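PDB 1PSW: lipopolysaccharide heptosyltransferase 2 from Escherichia coli, which transfers the second heptose from ADP-L-glycero-beta-D-manno-heptose to the heptosyl-Kdo2-lipid A module during synthesis of the lipopolysaccharide inner core. Local coordinates for residues A[52-56]-A[76-81]; A[170-176]-A[254-258]; A[224-229]-A[244-248]. All coordinates share one frame. Residue numbers count along the deposited sequence, not the author numbering.

Interaction 1: residues A[52-56]-A[76-81]; sequences NEAIP and LREKRY
Residues 52-56 run as a weakly bonded strand. Glu53 and Ala54 are extended, with phi/psi near -149/149 and -101/97. Residues 76-81 follow helix 66-75 and make a type I beta turn from Arg77 to Arg80, with Arg80 N to Arg77 O at 2.9 Å. Arg80 then takes positive phi (56/51), and Tyr81 returns to extended angles (-63/132). The two backbones stay well apart: the nearest CA atoms, Ile55 and Leu76, are 9.4 Å from each other. No direct hydrogen bond joins the segments, so side chains bridge the gap.

Ile55 is the apolar centre, in the m,m rotamer. Ile55 CG2 lies 4.1 Å from Leu76 CD2, and Ile55 CD1 lies 3.5 Å from Tyr81 OH. That hydroxyl is hydrogen-bonded to Asp34 on the adjacent strand 32-37. Lys79 runs past Ile55, with Ile55 CD1 to Lys79 CE at 4.4 Å. Its chain bends at chi1 and chi2 (both m) and is then extended. The ammonium group forms a long salt bridge, Lys79 NZ to Glu53 OE1 at 3.6 Å. One water reinforces it, donating to Glu53 OE1 at 3.2 Å and accepting from Lys79 NZ at 2.9 Å. Glu53 is t,t, extended toward the lysine.

Leu76 and Tyr81 also pack on strand 2-6. The contact therefore ties an outermost strand to the connection that leads into strand 83-86, across one face of a parallel sheet of order 3-2-1-4-5-6, the Rossmann-like arrangement of the N-terminal domain in a GT-B glycosyltransferase.

Interaction 2: residues A[170-176]-A[254-258]; sequences TCNQFSL and QAVIL
Leu258 is the apolar centre of this contact. Its CA-to-CB bond points sideways, but its m,t rotamer carries the methyls into the other segment. Leu258 CG lies 3.7 Å from Thr170 CG2. Leu258 CD2 lies 4.0 Å from Cys171 SG and 3.9 Å from Leu176 CD1, while Leu258 CD1 is 3.9 Å from Phe174 CD2. Thr170 points toward the partner helix and also meets Ile257, with Thr170 OG1 to Ile257 CG2 at 3.5 Å. Its hydroxyl is hydrogen-bonded to Glu166 O, one turn back.

Residues 254-258 are helical throughout; residues 170-173 form the last turn of helix 164-173. Nearest CA pairs are Thr170 with Gln254 at 6.9 Å and Cys171 with Leu258 at 6.8 Å. Phe174 (phi/psi -109/23, chi1 m) leaves the helix.

At the polar edge, Gln254 NE2 lies 3.5 Å from Phe174 CE2, near the plane of the ring. Gln254 NE2 also donates a weak hydrogen bond to Gln173 OE1 at 3.1 Å. The other end of that amide, Gln254 OE1, accepts from Gln251 N.

The chain then turns through Ser175 at positive phi (53/40). Leu176 N to Cys171 O is 2.8 Å and Ser175 N to Asn172 O is 3.0 Å. This is a Schellman motif, here ending a helix that packs against helix 252-260 just before strand 182-186 of the C-terminal Rossmann-like domain.

Interaction 3: residues A[224-229]-A[244-248]; sequences DHEAGN and RNLAG
A single amide, that of Asn245, joins the strand and the helix. Its chi1 is t and chi2 is 11°. Asn245 ND2 donates to two acceptors in the helix: His225 O at 3.1 Å and Asn229 OD1 at 3.1 Å. Asn245 OD1 accepts from Ala247 N at 3.1 Å, which makes an Asx turn. Asn229 N also donates to His225 O at 2.9 Å, so that carbonyl takes both the helix bond and the asparagine.

Residues 225-229 begin helix 225-232. The nearest CA pairs are His225 with Ala247 at 4.8 Å and Gly228 with Asn245 at 5.6 Å. The closeness of Gly228 to Asn245 depends on the glycine, since a CB there would sit 2.3 Å from Asn245 OD1. Strand 243-245 is an outermost strand of the C-terminal parallel sheet, next to strand 215-218. The helix belongs to the connection between these two strands, a beta-alpha-beta crossover in the Rossmann-like half of a GT-B fold.

His225, with chi1 t and chi2 70°, donates a hydrogen bond from His225 ND1 to Ala247 O at 3.0 Å, near the plane of its ring. One face of that ring lies over Asn245 ND2. Ala247 (phi/psi -63/123) points its methyl at the start of the helix, with Ala247 CB 3.7 Å from Asp224 C and 4.0 Å from Asp224 CB. Asp224 OD2 accepts a hydrogen bond from Ser221 N.

Interaction 1 lies in the N-terminal Rossmann-like domain, interactions 2 and 3 in the C-terminal one. The centre of interaction 1 lies 31 Å from that of interaction 2 and 36 Å from that of interaction 3. Its nearest atoms are about 14 Å and 20 Å away, so it touches neither. Interactions 2 and 3 adjoin, with centres 15 Å apart. Phe174 O is 2.9 Å from Arg244 NE, a probable hydrogen bond. Leu246, pointing away from residues 224-229, packs on interaction 2: Leu246 CD1 is 3.6 Å from Leu258 CD1, and Leu246 CD2 is 3.9 Å from Phe174 CD1. In sequence, interaction 3 is nested within the loop that interaction 2 closes. In GT-B enzymes generally, the active site lies between the two domains.

Interaction 1: residues A[52-56]-A[76-81]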
ATOM      1  N   ASN A  52      -9.772  -0.335  15.190  1.00 26.72           N
ATOM      2  CA  ASN A  52     -10.907   0.162  15.947  1.00 29.65           C
ATOM      3  C   ASN A  52     -11.214   1.610  15.607  1.00 31.60           C
ATOM      4  O   ASN A  52     -12.341   1.941  15.243  1.00 34.63           O
ATOM      5  CB  ASN A  52     -10.644   0.045  17.451  1.00 28.60           C
ATOM      6  CG  ASN A  52     -11.768   0.643  18.287  1.00 31.33           C
ATOM      7  OD1 ASN A  52     -12.930   0.255  18.149  1.00 29.64           O
ATOM      8  ND2 ASN A  52     -11.425   1.588  19.161  1.00 27.53           N
ATOM      9  N   GLU A  53     -10.210   2.471  15.723  1.00 33.27           N
ATOM     10  CA  GLU A  53     -10.400   3.889  15.450  1.00 34.55           C
ATOM     11  C   GLU A  53      -9.144   4.560  14.904  1.00 34.55           C
ATOM     12  O   GLU A  53      -8.023   4.177  15.238  1.00 32.08           O
ATOM     13  CB  GLU A  53     -10.826   4.600  16.733  1.00 38.52           C
ATOM     14  CG  GLU A  53     -11.249   6.041  16.536  1.00 44.24           C
ATOM     15  CD  GLU A  53     -11.421   6.781  17.847  1.00 48.05           C
ATOM     16  OE1 GLU A  53     -12.143   6.270  18.731  1.00 49.55           O
ATOM     17  OE2 GLU A  53     -10.834   7.876  17.991  1.00 50.27           O
ATOM     18  N   ALA A  54      -9.343   5.569  14.065  1.00 34.52           N
ATOM     19  CA  ALA A  54      -8.227   6.305  13.486  1.00 36.95           C
ATOM     20  C   ALA A  54      -8.049   7.626  14.231  1.00 38.15           C
ATOM     21  O   ALA A  54      -8.740   8.603  13.947  1.00 38.97           O
ATOM     22  CB  ALA A  54      -8.483   6.563  12.011  1.00 35.75           C
ATOM     23  N   ILE A  55      -7.122   7.647  15.187  1.00 40.44           N
ATOM     24  CA  ILE A  55      -6.847   8.847  15.975  1.00 41.47           C
ATOM     25  C   ILE A  55      -6.440  10.008  15.069  1.00 43.65           C
ATOM     26  O   ILE A  55      -5.394   9.962  14.421  1.00 42.92           O
ATOM     27  CB  ILE A  55      -5.709   8.596  16.990  1.00 41.37           C
ATOM     28  CG1 ILE A  55      -6.035   7.377  17.856  1.00 40.97           C
ATOM     29  CG2 ILE A  55      -5.505   9.826  17.863  1.00 41.63           C
ATOM     30  CD1 ILE A  55      -7.349   7.482  18.603  1.00 42.26           C
ATOM     31  N   PRO A  56      -7.265  11.070  15.017  1.00 45.85           N
ATOM     32  CA  PRO A  56      -6.988  12.245  14.184  1.00 46.80           C
ATOM     33  C   PRO A  56      -5.860  13.113  14.738  1.00 47.78           C
ATOM     34  O   PRO A  56      -5.906  13.554  15.888  1.00 47.34           O
ATOM     35  CB  PRO A  56      -8.326  12.975  14.171  1.00 47.08           C
ATOM     36  CG  PRO A  56      -8.859  12.695  15.539  1.00 46.95           C
ATOM     37  CD  PRO A  56      -8.557  11.217  15.714  1.00 47.27           C
ATOM     38  N   LEU A  76      -4.534  11.701  25.199  1.00 35.94           N
ATOM     39  CA  LEU A  76      -4.649  10.260  25.008  1.00 36.03           C
ATOM     40  C   LEU A  76      -4.518   9.478  26.305  1.00 36.92           C
ATOM     41  O   LEU A  76      -4.677   8.260  26.317  1.00 35.52           O
ATOM     42  CB  LEU A  76      -3.593   9.772  24.014  1.00 35.15           C
ATOM     43  CG  LEU A  76      -3.691  10.314  22.589  1.00 35.09           C
ATOM     44  CD1 LEU A  76      -2.525   9.785  21.770  1.00 35.37           C
ATOM     45  CD2 LEU A  76      -5.018   9.904  21.964  1.00 35.56           C
ATOM     46  N   ARG A  77      -4.221  10.174  27.397  1.00 39.06           N
ATOM     47  CA  ARG A  77      -4.083   9.518  28.689  1.00 42.01           C
ATOM     48  C   ARG A  77      -5.402   8.888  29.108  1.00 42.48           C
ATOM     49  O   ARG A  77      -5.424   7.811  29.704  1.00 42.66           O
ATOM     50  CB  ARG A  77      -3.619  10.521  29.743  1.00 44.53           C
ATOM     51  CG  ARG A  77      -2.154  10.899  29.617  1.00 46.37           C
ATOM     52  CD  ARG A  77      -1.781  12.016  30.572  1.00 49.86           C
ATOM     53  NE  ARG A  77      -0.338  12.223  30.610  1.00 52.52           N
ATOM     54  CZ  ARG A  77       0.260  13.232  31.234  1.00 54.61           C
ATOM     55  NH1 ARG A  77      -0.461  14.142  31.879  1.00 55.69           N
ATOM     56  NH2 ARG A  77       1.583  13.331  31.214  1.00 54.59           N
ATOM     57  N   GLU A  78      -6.501   9.564  28.792  1.00 43.53           N
ATOM     58  CA  GLU A  78      -7.833   9.072  29.122  1.00 45.35           C
ATOM     59  C   GLU A  78      -8.095   7.703  28.497  1.00 44.36           C
ATOM     60  O   GLU A  78      -8.777   6.867  29.087  1.00 44.68           O
ATOM     61  CB  GLU A  78      -8.888  10.075  28.650  1.00 47.85           C
ATOM     62  CG  GLU A  78      -9.065  11.261  29.587  1.00 53.26           C
ATOM     63  CD  GLU A  78      -9.426  12.543  28.858  1.00 56.21           C
ATOM     64  OE1 GLU A  78     -10.396  12.533  28.071  1.00 58.24           O
ATOM     65  OE2 GLU A  78      -8.735  13.563  29.075  1.00 57.09           O
ATOM     66  N   LYS A  79      -7.542   7.481  27.305  1.00 42.90           N
ATOM     67  CA  LYS A  79      -7.705   6.216  26.593  1.00 41.33           C
ATOM     68  C   LYS A  79      -7.121   5.062  27.400  1.00 40.18           C
ATOM     69  O   LYS A  79      -7.553   3.919  27.269  1.00 40.43           O
ATOM     70  CB  LYS A  79      -7.000   6.274  25.236  1.00 42.78           C
ATOM     71  CG  LYS A  79      -7.611   7.227  24.222  1.00 44.58           C
ATOM     72  CD  LYS A  79      -8.900   6.679  23.627  1.00 47.21           C
ATOM     73  CE  LYS A  79      -9.396   7.565  22.489  1.00 48.87           C
ATOM     74  NZ  LYS A  79     -10.654   7.051  21.877  1.00 50.76           N
ATOM     75  N   ARG A  80      -6.125   5.366  28.224  1.00 38.38           N
ATOM     76  CA  ARG A  80      -5.488   4.348  29.047  1.00 37.48           C
ATOM     77  C   ARG A  80      -4.952   3.192  28.198  1.00 35.12           C
ATOM     78  O   ARG A  80      -5.244   2.023  28.464  1.00 33.25           O
ATOM     79  CB  ARG A  80      -6.481   3.805  30.078  1.00 41.21           C
ATOM     80  CG  ARG A  80      -7.101   4.869  30.971  1.00 46.41           C
ATOM     81  CD  ARG A  80      -7.998   4.238  32.025  1.00 50.32           C
ATOM     82  NE  ARG A  80      -7.250   3.321  32.879  1.00 55.49           N
ATOM     83  CZ  ARG A  80      -7.776   2.623  33.881  1.00 57.86           C
ATOM     84  NH1 ARG A  80      -9.068   2.731  34.166  1.00 59.88           N
ATOM     85  NH2 ARG A  80      -7.009   1.813  34.600  1.00 57.93           N
ATOM     86  N   TYR A  81      -4.176   3.520  27.171  1.00 31.28           N
ATOM     87  CA  TYR A  81      -3.594   2.502  26.309  1.00 29.75           C
ATOM     88  C   TYR A  81      -2.643   1.615  27.096  1.00 29.92           C
ATOM     89  O   TYR A  81      -1.795   2.102  27.848  1.00 29.73           O
ATOM     90  CB  TYR A  81      -2.841   3.154  25.148  1.00 27.47           C
ATOM     91  CG  TYR A  81      -3.739   3.784  24.118  1.00 25.58           C
ATOM     92  CD1 TYR A  81      -4.575   3.001  23.317  1.00 24.37           C
ATOM     93  CD2 TYR A  81      -3.758   5.166  23.939  1.00 24.53           C
ATOM     94  CE1 TYR A  81      -5.409   3.585  22.362  1.00 22.50           C
ATOM     95  CE2 TYR A  81      -4.586   5.754  22.994  1.00 23.42           C
ATOM     96  CZ  TYR A  81      -5.406   4.959  22.209  1.00 22.61           C
ATOM     97  OH  TYR A  81      -6.224   5.543  21.273  1.00 22.74           O
TER
HETATM   98  O   HOH W   1     -10.398   4.405  20.704  1.00 40.26           O

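Interaction 2: residues A[170-176]-A[254-258]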
ATOM      1  N   THR A 170     -19.713   2.913  -6.371  1.00 14.46           N
ATOM      2  CA  THR A 170     -18.501   3.688  -6.586  1.00 14.59           C
ATOM      3  C   THR A 170     -18.184   3.851  -8.074  1.00 15.88           C
ATOM      4  O   THR A 170     -17.707   4.904  -8.484  1.00 15.79           O
ATOM      5  CB  THR A 170     -17.325   3.064  -5.794  1.00 13.64           C
ATOM      6  OG1 THR A 170     -17.685   2.980  -4.407  1.00 14.43           O
ATOM      7  CG2 THR A 170     -16.090   3.928  -5.901  1.00 14.75           C
ATOM      8  N   CYS A 171     -18.465   2.827  -8.880  1.00 16.02           N
ATOM      9  CA  CYS A 171     -18.229   2.961 -10.310  1.00 17.31           C
ATOM     10  C   CYS A 171     -19.141   4.057 -10.867  1.00 18.70           C
ATOM     11  O   CYS A 171     -18.724   4.837 -11.728  1.00 18.72           O
ATOM     12  CB  CYS A 171     -18.471   1.640 -11.043  1.00 16.79           C
ATOM     13  SG  CYS A 171     -17.046   0.516 -10.912  1.00 23.02           S
ATOM     14  N   ASN A 172     -20.386   4.120 -10.395  1.00 16.90           N
ATOM     15  CA  ASN A 172     -21.293   5.170 -10.864  1.00 16.99           C
ATOM     16  C   ASN A 172     -20.866   6.533 -10.305  1.00 17.71           C
ATOM     17  O   ASN A 172     -20.999   7.554 -10.974  1.00 18.61           O
ATOM     18  CB  ASN A 172     -22.751   4.894 -10.454  1.00 17.24           C
ATOM     19  CG  ASN A 172     -23.384   3.759 -11.240  1.00 19.14           C
ATOM     20  OD1 ASN A 172     -23.166   3.616 -12.450  1.00 18.92           O
ATOM     21  ND2 ASN A 172     -24.192   2.958 -10.559  1.00 18.03           N
ATOM     22  N   GLN A 173     -20.366   6.547  -9.074  1.00 16.17           N
ATOM     23  CA  GLN A 173     -19.917   7.781  -8.435  1.00 16.69           C
ATOM     24  C   GLN A 173     -18.813   8.442  -9.258  1.00 17.37           C
ATOM     25  O   GLN A 173     -18.646   9.659  -9.233  1.00 18.09           O
ATOM     26  CB  GLN A 173     -19.422   7.451  -7.027  1.00 16.13           C
ATOM     27  CG  GLN A 173     -18.766   8.563  -6.234  1.00 17.38           C
ATOM     28  CD  GLN A 173     -18.575   8.128  -4.794  1.00 15.24           C
ATOM     29  OE1 GLN A 173     -17.925   7.113  -4.522  1.00 15.68           O
ATOM     30  NE2 GLN A 173     -19.134   8.888  -3.866  1.00 13.52           N
ATOM     31  N   PHE A 174     -18.064   7.635  -9.998  1.00 17.19           N
ATOM     32  CA  PHE A 174     -16.994   8.173 -10.813  1.00 18.65           C
ATOM     33  C   PHE A 174     -17.281   8.122 -12.312  1.00 19.21           C
ATOM     34  O   PHE A 174     -16.376   8.156 -13.142  1.00 20.20           O
ATOM     35  CB  PHE A 174     -15.683   7.484 -10.429  1.00 17.06           C
ATOM     36  CG  PHE A 174     -15.125   7.987  -9.134  1.00 16.37           C
ATOM     37  CD1 PHE A 174     -14.401   9.176  -9.104  1.00 15.62           C
ATOM     38  CD2 PHE A 174     -15.416   7.346  -7.930  1.00 13.86           C
ATOM     39  CE1 PHE A 174     -13.979   9.722  -7.893  1.00 16.10           C
ATOM     40  CE2 PHE A 174     -14.998   7.883  -6.713  1.00 13.49           C
ATOM     41  CZ  PHE A 174     -14.284   9.072  -6.696  1.00 16.88           C
ATOM     42  N   SER A 175     -18.570   8.056 -12.637  1.00 19.10           N
ATOM     43  CA  SER A 175     -19.036   8.052 -14.016  1.00 21.73           C
ATOM     44  C   SER A 175     -18.407   6.996 -14.907  1.00 21.73           C
ATOM     45  O   SER A 175     -18.095   7.262 -16.070  1.00 20.05           O
ATOM     46  CB  SER A 175     -18.810   9.431 -14.633  1.00 21.89           C
ATOM     47  OG  SER A 175     -19.474  10.428 -13.888  1.00 25.79           O
ATOM     48  N   LEU A 176     -18.224   5.802 -14.359  1.00 20.72           N
ATOM     49  CA  LEU A 176     -17.645   4.712 -15.122  1.00 22.85           C
ATOM     50  C   LEU A 176     -18.748   3.847 -15.708  1.00 23.59           C
ATOM     51  O   LEU A 176     -19.751   3.570 -15.049  1.00 23.77           O
ATOM     52  CB  LEU A 176     -16.736   3.861 -14.234  1.00 21.54           C
ATOM     53  CG  LEU A 176     -15.488   4.571 -13.709  1.00 23.02           C
ATOM     54  CD1 LEU A 176     -14.731   3.657 -12.755  1.00 21.89           C
ATOM     55  CD2 LEU A 176     -14.603   4.972 -14.882  1.00 23.09           C
ATOM     56  N   GLN A 254     -12.115   5.023  -1.749  1.00 17.80           N
ATOM     57  CA  GLN A 254     -12.724   4.883  -3.058  1.00 16.77           C
ATOM     58  C   GLN A 254     -11.750   4.198  -4.017  1.00 17.26           C
ATOM     59  O   GLN A 254     -12.162   3.418  -4.879  1.00 17.69           O
ATOM     60  CB  GLN A 254     -13.114   6.249  -3.595  1.00 16.91           C
ATOM     61  CG  GLN A 254     -14.144   6.927  -2.736  1.00 16.90           C
ATOM     62  CD  GLN A 254     -14.345   8.372  -3.102  1.00 16.50           C
ATOM     63  OE1 GLN A 254     -13.389   9.143  -3.177  1.00 17.04           O
ATOM     64  NE2 GLN A 254     -15.596   8.753  -3.332  1.00 15.57           N
ATOM     65  N   ALA A 255     -10.460   4.493  -3.871  1.00 15.35           N
ATOM     66  CA  ALA A 255      -9.447   3.871  -4.715  1.00 15.61           C
ATOM     67  C   ALA A 255      -9.432   2.362  -4.484  1.00 14.58           C
ATOM     68  O   ALA A 255      -9.341   1.583  -5.432  1.00 15.67           O
ATOM     69  CB  ALA A 255      -8.068   4.466  -4.416  1.00 15.55           C
ATOM     70  N   VAL A 256      -9.513   1.955  -3.218  1.00 14.11           N
ATOM     71  CA  VAL A 256      -9.518   0.536  -2.863  1.00 15.28           C
ATOM     72  C   VAL A 256     -10.678  -0.176  -3.555  1.00 16.18           C
ATOM     73  O   VAL A 256     -10.512  -1.241  -4.141  1.00 15.15           O
ATOM     74  CB  VAL A 256      -9.679   0.341  -1.348  1.00 16.25           C
ATOM     75  CG1 VAL A 256     -10.016  -1.106  -1.051  1.00 13.87           C
ATOM     76  CG2 VAL A 256      -8.378   0.743  -0.634  1.00 15.14           C
ATOM     77  N   ILE A 257     -11.860   0.425  -3.472  1.00 15.23           N
ATOM     78  CA  ILE A 257     -13.060  -0.136  -4.079  1.00 14.27           C
ATOM     79  C   ILE A 257     -12.918  -0.265  -5.601  1.00 13.38           C
ATOM     80  O   ILE A 257     -13.162  -1.325  -6.159  1.00 14.68           O
ATOM     81  CB  ILE A 257     -14.305   0.739  -3.743  1.00 14.36           C
ATOM     82  CG1 ILE A 257     -14.584   0.687  -2.233  1.00 15.72           C
ATOM     83  CG2 ILE A 257     -15.512   0.247  -4.537  1.00 14.26           C
ATOM     84  CD1 ILE A 257     -15.510   1.786  -1.727  1.00 16.70           C
ATOM     85  N   LEU A 258     -12.492   0.811  -6.255  1.00 13.78           N
ATOM     86  CA  LEU A 258     -12.333   0.794  -7.718  1.00 15.33           C
ATOM     87  C   LEU A 258     -11.276  -0.201  -8.205  1.00 14.68           C
ATOM     88  O   LEU A 258     -11.448  -0.847  -9.239  1.00 15.51           O
ATOM     89  CB  LEU A 258     -12.015   2.200  -8.233  1.00 14.89           C
ATOM     90  CG  LEU A 258     -13.184   3.188  -8.105  1.00 18.27           C
ATOM     91  CD1 LEU A 258     -12.743   4.600  -8.473  1.00 20.90           C
ATOM     92  CD2 LEU A 258     -14.340   2.743  -8.999  1.00 17.86           C
TER

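Interaction 3: residues A[224-229]-A[244-248]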
ATOM      1  N   ASP A 224      -0.049  12.840  -9.426  1.00 28.09           N
ATOM      2  CA  ASP A 224      -0.020  11.987 -10.612  1.00 26.16           C
ATOM      3  C   ASP A 224      -1.019  12.413 -11.678  1.00 24.11           C
ATOM      4  O   ASP A 224      -1.048  11.835 -12.756  1.00 23.59           O
ATOM      5  CB  ASP A 224      -0.307  10.524 -10.239  1.00 26.20           C
ATOM      6  CG  ASP A 224       0.702   9.959  -9.254  1.00 28.70           C
ATOM      7  OD1 ASP A 224       1.917  10.197  -9.436  1.00 29.41           O
ATOM      8  OD2 ASP A 224       0.287   9.260  -8.304  1.00 29.45           O
ATOM      9  N   HIS A 225      -1.839  13.416 -11.384  1.00 24.17           N
ATOM     10  CA  HIS A 225      -2.854  13.861 -12.336  1.00 24.54           C
ATOM     11  C   HIS A 225      -2.293  14.279 -13.693  1.00 24.64           C
ATOM     12  O   HIS A 225      -2.826  13.889 -14.731  1.00 22.69           O
ATOM     13  CB  HIS A 225      -3.666  15.017 -11.759  1.00 24.73           C
ATOM     14  CG  HIS A 225      -4.849  15.385 -12.596  1.00 25.30           C
ATOM     15  ND1 HIS A 225      -5.954  14.568 -12.719  1.00 26.87           N
ATOM     16  CD2 HIS A 225      -5.080  16.450 -13.401  1.00 27.44           C
ATOM     17  CE1 HIS A 225      -6.810  15.112 -13.563  1.00 27.11           C
ATOM     18  NE2 HIS A 225      -6.304  16.255 -13.993  1.00 27.35           N
ATOM     19  N   GLU A 226      -1.233  15.083 -13.679  1.00 25.41           N
ATOM     20  CA  GLU A 226      -0.615  15.533 -14.920  1.00 27.67           C
ATOM     21  C   GLU A 226      -0.098  14.318 -15.693  1.00 26.74           C
ATOM     22  O   GLU A 226      -0.187  14.264 -16.919  1.00 25.54           O
ATOM     23  CB  GLU A 226       0.528  16.520 -14.632  1.00 31.68           C
ATOM     24  CG  GLU A 226       1.574  15.992 -13.663  1.00 41.04           C
ATOM     25  CD  GLU A 226       2.760  16.934 -13.485  1.00 44.52           C
ATOM     26  OE1 GLU A 226       3.738  16.541 -12.813  1.00 46.78           O
ATOM     27  OE2 GLU A 226       2.716  18.067 -14.013  1.00 47.37           O
ATOM     28  N   ALA A 227       0.434  13.336 -14.974  1.00 24.75           N
ATOM     29  CA  ALA A 227       0.936  12.134 -15.627  1.00 24.35           C
ATOM     30  C   ALA A 227      -0.228  11.438 -16.327  1.00 23.47           C
ATOM     31  O   ALA A 227      -0.093  10.961 -17.454  1.00 22.79           O
ATOM     32  CB  ALA A 227       1.578  11.204 -14.610  1.00 24.69           C
ATOM     33  N   GLY A 228      -1.377  11.398 -15.658  1.00 22.03           N
ATOM     34  CA  GLY A 228      -2.549  10.775 -16.238  1.00 21.99           C
ATOM     35  C   GLY A 228      -3.002  11.494 -17.493  1.00 22.96           C
ATOM     36  O   GLY A 228      -3.430  10.864 -18.458  1.00 20.95           O
ATOM     37  N   ASN A 229      -2.920  12.822 -17.477  1.00 23.13           N
ATOM     38  CA  ASN A 229      -3.319  13.617 -18.631  1.00 24.53           C
ATOM     39  C   ASN A 229      -2.359  13.439 -19.806  1.00 23.89           C
ATOM     40  O   ASN A 229      -2.787  13.452 -20.955  1.00 24.59           O
ATOM     41  CB  ASN A 229      -3.404  15.103 -18.263  1.00 27.13           C
ATOM     42  CG  ASN A 229      -4.734  15.479 -17.620  1.00 29.98           C
ATOM     43  OD1 ASN A 229      -5.701  14.713 -17.654  1.00 31.31           O
ATOM     44  ND2 ASN A 229      -4.792  16.676 -17.046  1.00 30.54           N
ATOM     45  N   ARG A 244     -10.168   6.745 -18.374  1.00 24.19           N
ATOM     46  CA  ARG A 244     -10.490   7.757 -17.374  1.00 23.73           C
ATOM     47  C   ARG A 244      -9.343   8.028 -16.407  1.00 23.32           C
ATOM     48  O   ARG A 244      -8.765   7.103 -15.832  1.00 22.35           O
ATOM     49  CB  ARG A 244     -11.732   7.325 -16.591  1.00 25.95           C
ATOM     50  CG  ARG A 244     -12.203   8.320 -15.544  1.00 28.63           C
ATOM     51  CD  ARG A 244     -13.636   8.764 -15.809  1.00 32.79           C
ATOM     52  NE  ARG A 244     -14.226   9.450 -14.660  1.00 34.83           N
ATOM     53  CZ  ARG A 244     -13.869  10.658 -14.235  1.00 36.57           C
ATOM     54  NH1 ARG A 244     -12.916  11.332 -14.868  1.00 37.22           N
ATOM     55  NH2 ARG A 244     -14.459  11.191 -13.171  1.00 36.42           N
ATOM     56  N   ASN A 245      -9.026   9.306 -16.236  1.00 21.98           N
ATOM     57  CA  ASN A 245      -7.964   9.722 -15.330  1.00 21.42           C
ATOM     58  C   ASN A 245      -8.558  10.060 -13.961  1.00 21.10           C
ATOM     59  O   ASN A 245      -9.153  11.122 -13.783  1.00 21.84           O
ATOM     60  CB  ASN A 245      -7.231  10.943 -15.911  1.00 21.77           C
ATOM     61  CG  ASN A 245      -6.089  11.425 -15.029  1.00 23.08           C
ATOM     62  OD1 ASN A 245      -5.692  10.753 -14.075  1.00 21.26           O
ATOM     63  ND2 ASN A 245      -5.549  12.598 -15.352  1.00 23.48           N
ATOM     64  N   LEU A 246      -8.403   9.158 -12.994  1.00 20.80           N
ATOM     65  CA  LEU A 246      -8.925   9.395 -11.655  1.00 18.80           C
ATOM     66  C   LEU A 246      -7.816   9.782 -10.670  1.00 19.73           C
ATOM     67  O   LEU A 246      -8.049   9.857  -9.467  1.00 20.34           O
ATOM     68  CB  LEU A 246      -9.684   8.159 -11.148  1.00 20.16           C
ATOM     69  CG  LEU A 246     -10.934   7.755 -11.941  1.00 20.16           C
ATOM     70  CD1 LEU A 246     -11.611   6.561 -11.288  1.00 21.39           C
ATOM     71  CD2 LEU A 246     -11.893   8.936 -12.018  1.00 21.07           C
ATOM     72  N   ALA A 247      -6.608  10.031 -11.171  1.00 19.90           N
ATOM     73  CA  ALA A 247      -5.517  10.427 -10.278  1.00 21.86           C
ATOM     74  C   ALA A 247      -5.885  11.758  -9.615  1.00 22.16           C
ATOM     75  O   ALA A 247      -6.155  12.743 -10.303  1.00 24.55           O
ATOM     76  CB  ALA A 247      -4.206  10.570 -11.060  1.00 21.19           C
ATOM     77  N   GLY A 248      -5.905  11.765  -8.283  1.00 23.37           N
ATOM     78  CA  GLY A 248      -6.246  12.962  -7.532  1.00 23.76           C
ATOM     79  C   GLY A 248      -7.738  13.190  -7.344  1.00 23.49           C
ATOM     80  O   GLY A 248      -8.146  14.139  -6.676  1.00 24.74           O
TER